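Local coordinates for protein UDP-L-Rhamnose Synthase (Acanthamoeba polyphaga mimivirus, PDB 7JID) that probably makes UDP-L-rhamnose from a UDP-4-keto-6-deoxyhexose by epimerisation and NADPH-dependent reduction, and is seen here with NADP and UDP-rhamnose bound, at residues Ile227-Leu230 with Ile231-Ile234; Asn118-Ala121 with Asp122-Gly125. All blocks are in the same frame, centred on the assembly; numbering follows the deposited sequence.

Interaction 1. Residues Ile227-Leu230 with Ile231-Ile234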
loop_
_atom_site.group_PDB
_atom_site.type_symbol
_atom_site.label_atom_id
_atom_site.label_comp_id
_atom_site.label_asym_id
_atom_site.label_seq_id
_atom_site.Cartn_x
_atom_site.Cartn_y
_atom_site.Cartn_z
ATOM N N ILE A 227 32.760 1.917 12.295
ATOM C CA ILE A 227 33.132 2.107 10.872
ATOM C C ILE A 227 34.056 3.322 10.742
ATOM O O ILE A 227 35.136 3.168 10.141
ATOM C CB ILE A 227 31.902 2.277 9.964
ATOM C CG1 ILE A 227 31.089 0.991 9.932
ATOM C CG2 ILE A 227 32.362 2.695 8.558
ATOM C CD1 ILE A 227 29.731 1.213 9.356
ATOM N N LEU A 228 33.715 4.440 11.358
ATOM C CA LEU A 228 34.544 5.661 11.204
ATOM C C LEU A 228 35.882 5.391 11.893
ATOM O O LEU A 228 36.863 5.884 11.403
ATOM C CB LEU A 228 33.819 6.879 11.768
ATOM C CG LEU A 228 32.614 7.271 10.925
ATOM C CD1 LEU A 228 31.709 8.218 11.683
ATOM C CD2 LEU A 228 33.048 7.847 9.581
ATOM N N SER A 229 35.867 4.713 13.036
ATOM C CA SER A 229 37.124 4.319 13.750
ATOM C C SER A 229 38.029 3.452 12.839
ATOM O O SER A 229 39.262 3.660 12.836
ATOM C CB SER A 229 36.823 3.671 15.065
ATOM O OG SER A 229 36.240 4.586 15.972
ATOM N N LEU A 230 37.494 2.504 12.062
ATOM C CA LEU A 230 38.350 1.738 11.117
ATOM C C LEU A 230 38.931 2.638 10.039
ATOM O O LEU A 230 40.104 2.465 9.691
ATOM C CB LEU A 230 37.544 0.625 10.481
ATOM C CG LEU A 230 37.258 -0.559 11.386
ATOM C CD1 LEU A 230 36.235 -1.469 10.734
ATOM C CD2 LEU A 230 38.553 -1.318 11.700
ATOM N N ILE A 231 38.136 3.560 9.505
ATOM C CA ILE A 231 38.652 4.451 8.436
ATOM C C ILE A 231 39.785 5.280 9.042
ATOM O O ILE A 231 40.842 5.402 8.404
ATOM C CB ILE A 231 37.510 5.313 7.886
ATOM C CG1 ILE A 231 36.522 4.442 7.115
ATOM C CG2 ILE A 231 38.076 6.460 7.080
ATOM C CD1 ILE A 231 35.208 5.125 6.769
ATOM N N ARG A 232 39.589 5.768 10.259
ATOM C CA ARG A 232 40.609 6.587 10.943
ATOM C C ARG A 232 41.876 5.750 11.156
ATOM O O ARG A 232 42.985 6.205 10.775
ATOM C CB ARG A 232 40.097 7.081 12.289
ATOM C CG ARG A 232 41.090 7.907 13.100
ATOM C CD ARG A 232 40.591 8.097 14.524
ATOM N NE ARG A 232 40.483 6.800 15.163
ATOM C CZ ARG A 232 39.632 6.464 16.113
ATOM N NH1 ARG A 232 38.728 7.322 16.564
ATOM N NH2 ARG A 232 39.646 5.223 16.569
ATOM N N ASP A 233 41.707 4.567 11.731
ATOM C CA ASP A 233 42.829 3.724 12.217
ATOM C C ASP A 233 43.552 3.023 11.063
ATOM O O ASP A 233 44.738 2.691 11.260
ATOM C CB ASP A 233 42.323 2.730 13.251
ATOM C CG ASP A 233 41.888 3.416 14.524
ATOM O OD1 ASP A 233 42.312 4.556 14.751
ATOM O OD2 ASP A 233 41.171 2.797 15.308
ATOM N N ILE A 234 42.916 2.809 9.918
ATOM C CA ILE A 234 43.549 2.178 8.725
ATOM C C ILE A 234 44.146 3.268 7.818
ATOM O O ILE A 234 45.314 3.092 7.382
ATOM C CB ILE A 234 42.601 1.211 8.004
ATOM C CG1 ILE A 234 42.229 0.028 8.893
ATOM C CG2 ILE A 234 43.205 0.707 6.697
ATOM C CD1 ILE A 234 41.133 -0.798 8.321
HETATM O O HOH W 1 37.730 4.258 18.411
#
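Ser229 and Arg232 meet one turn apart on helix 224-234, beside Trp241. The guanidinium of Arg232 lies with one face over Ser229 CA, near the rim of the group, and a water at its edge joins the two side chains: it gives a hydrogen to Ser229 OG and accepts one from Arg232 NH2 at 2.8 Å. Ser229 OG also bonds Asn225 O, one turn back. Arg232 leaves the helix with CG anti to its backbone N (chi1 178°), then bends at chi3, which brings it side-on to Asp233. There NE makes a salt bridge to Asp233 OD1 at 2.9 Å, from above the carboxylate plane, while NH2 takes OD2 at 3.1 Å on its syn side but tilted out of that plane. Ile227 and Ile231 run side by side, Ile227 CG2 lying 4.1 Å from Ile231 CD1; both rest on Ile176 of helix 175-181. Leu230 CD2 comes within 4.3 Å of Ile234 CD1, and these two pack on helix 277-287. Four i to i+4 backbone hydrogen bonds hold the turns that set these side chains, among them Asp233 N to Ser229 O at 2.8 Å. Ile227 and Ile231 thus face the interior, while toward the surface the two-nitrogen grip, with the water, limits how the guanidinium can rotate.

Interaction 2. Residues Asn118-Ala121 with Asp122-Gly125; sequences NFSA and DEKG. With EDO (1,2-ethanediol), chain F.
Ser120 and Glu123 are the first and last residues of a type I beta turn, with Ala121 and Asp122 at its corners, in the long surface loop between strand 103-109 and helix 138-150 of the Rossmann-type fold. The one direct hydrogen bond across the turn is its closing bond, from Glu123 N to Ser120 O, weak at 3.3 Å. Water does much of the remaining polar work. One molecule reinforces the closure by donating to both Ser120 O and Glu123 O, each at 2.7 Å. Two others gather at Glu123 OE1 and each donates to it: the first accepts from the backbone N atoms of Asn118 and Ser120, the second from Asn118 ND2 at 2.7 Å. Glu123 can serve both because its chain runs extended beyond CG (chi2 -176°), carrying the carboxylate back alongside Ser120. Such a pair of donors would be expected to favour a charged carboxylate. Van der Waals contact adds to this: Ser120 CB touches two carboxylate oxygens, 3.6 Å from Asp122 OD1 and 3.7 Å from Glu123 OE1. Asp122 reaches it with CG set between its own backbone N and carbonyl carbon (chi1 61°). Beside Asn118 a 1,2-ethanediol, probably from the crystallisation liquor, is held by Asn117 ND2 and, more weakly, by Asn118 ND2, whose bond to the diol O1 is 3.4 Å long.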
loop_
_atom_site.group_PDB
_atom_site.type_symbol
_atom_site.label_atom_id
_atom_site.label_comp_id
_atom_site.label_asym_id
_atom_site.label_seq_id
_atom_site.Cartn_x
_atom_site.Cartn_y
_atom_site.Cartn_z
ATOM N N ASN A 118 20.926 -4.215 21.234
ATOM C CA ASN A 118 21.479 -3.693 22.509
ATOM C C ASN A 118 22.471 -4.719 23.078
ATOM O O ASN A 118 22.944 -4.468 24.207
ATOM C CB ASN A 118 20.367 -3.340 23.496
ATOM C CG ASN A 118 19.368 -2.367 22.922
ATOM O OD1 ASN A 118 19.754 -1.255 22.557
ATOM N ND2 ASN A 118 18.097 -2.761 22.868
ATOM N N PHE A 119 22.696 -5.850 22.396
ATOM C CA PHE A 119 23.590 -6.965 22.799
ATOM C C PHE A 119 23.006 -7.646 24.050
ATOM O O PHE A 119 23.725 -8.362 24.721
ATOM C CB PHE A 119 25.040 -6.501 22.991
ATOM C CG PHE A 119 25.567 -5.597 21.908
ATOM C CD1 PHE A 119 25.888 -6.086 20.654
ATOM C CD2 PHE A 119 25.789 -4.265 22.192
ATOM C CE1 PHE A 119 26.338 -5.216 19.664
ATOM C CE2 PHE A 119 26.270 -3.409 21.217
ATOM C CZ PHE A 119 26.547 -3.894 19.962
ATOM N N SER A 120 21.722 -7.424 24.330
ATOM C CA SER A 120 20.954 -8.183 25.356
ATOM C C SER A 120 21.136 -9.677 25.096
ATOM O O SER A 120 20.999 -10.169 23.941
ATOM C CB SER A 120 19.502 -7.746 25.359
ATOM O OG SER A 120 19.426 -6.396 25.772
ATOM N N ALA A 121 21.483 -10.464 26.116
ATOM C CA ALA A 121 21.829 -11.888 25.919
ATOM C C ALA A 121 20.628 -12.733 25.482
ATOM O O ALA A 121 20.826 -13.837 25.019
ATOM C CB ALA A 121 22.407 -12.430 27.207
ATOM N N ASP A 122 19.386 -12.233 25.599
ATOM C CA ASP A 122 18.183 -13.047 25.288
ATOM C C ASP A 122 17.547 -12.642 23.945
ATOM O O ASP A 122 16.451 -13.134 23.630
ATOM C CB ASP A 122 17.155 -12.869 26.399
ATOM C CG ASP A 122 16.650 -11.458 26.595
ATOM O OD1 ASP A 122 17.319 -10.448 26.174
ATOM O OD2 ASP A 122 15.595 -11.351 27.244
ATOM N N GLU A 123 18.229 -11.833 23.140
ATOM C CA GLU A 123 17.606 -11.308 21.892
ATOM C C GLU A 123 18.508 -11.663 20.710
ATOM O O GLU A 123 19.706 -11.337 20.764
ATOM C CB GLU A 123 17.412 -9.808 21.996
ATOM C CG GLU A 123 16.277 -9.404 22.927
ATOM C CD GLU A 123 16.019 -7.915 22.972
ATOM O OE1 GLU A 123 16.952 -7.145 22.749
ATOM O OE2 GLU A 123 14.882 -7.519 23.275
ATOM N N LYS A 124 17.974 -12.426 19.773
ATOM C CA LYS A 124 18.758 -12.970 18.628
ATOM C C LYS A 124 18.410 -12.244 17.326
ATOM O O LYS A 124 18.981 -12.611 16.310
ATOM C CB LYS A 124 18.522 -14.473 18.483
ATOM C CG LYS A 124 19.088 -15.338 19.606
ATOM C CD LYS A 124 20.145 -14.660 20.433
ATOM C CE LYS A 124 20.737 -15.521 21.533
ATOM N NZ LYS A 124 22.142 -15.850 21.215
ATOM N N GLY A 125 17.540 -11.234 17.354
ATOM C CA GLY A 125 17.266 -10.402 16.165
ATOM C C GLY A 125 15.926 -10.722 15.528
ATOM O O GLY A 125 15.371 -11.838 15.768
HETATM C C1 EDO F . 16.765 -0.055 19.316
HETATM O O1 EDO F . 17.445 -0.410 20.522
HETATM C C2 EDO F . 17.230 1.197 18.662
HETATM O O2 EDO F . 18.597 1.451 18.623
HETATM O O HOH W 2 19.606 -6.648 22.172
HETATM O O HOH W 3 17.094 -4.910 24.063
HETATM O O HOH W 4 20.780 -9.023 21.534
#

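In the fold
Interaction 2 comes first along the chain, in the loop after strand 103-109, the fourth strand across the parallel six-stranded sheet; interaction 1 follows roughly a hundred residues later on helix 224-234, the helix that follows edge strand 212-215. The centres of interactions 1 and 2 are 26 Å apart, and the nearest atoms of interactions 1 and 2, about 11 Å apart, do not touch. Interaction 1 is centred 24 Å and interaction 2 23 Å from the centre of the chain. The side chain of Leu228 is about 8 Å from the bound UDP-rhamnose, whereas residues 118-125 form a surface turn. One contact therefore belongs to the helical packing near the nucleotide sugar, the other to a hydrated loop.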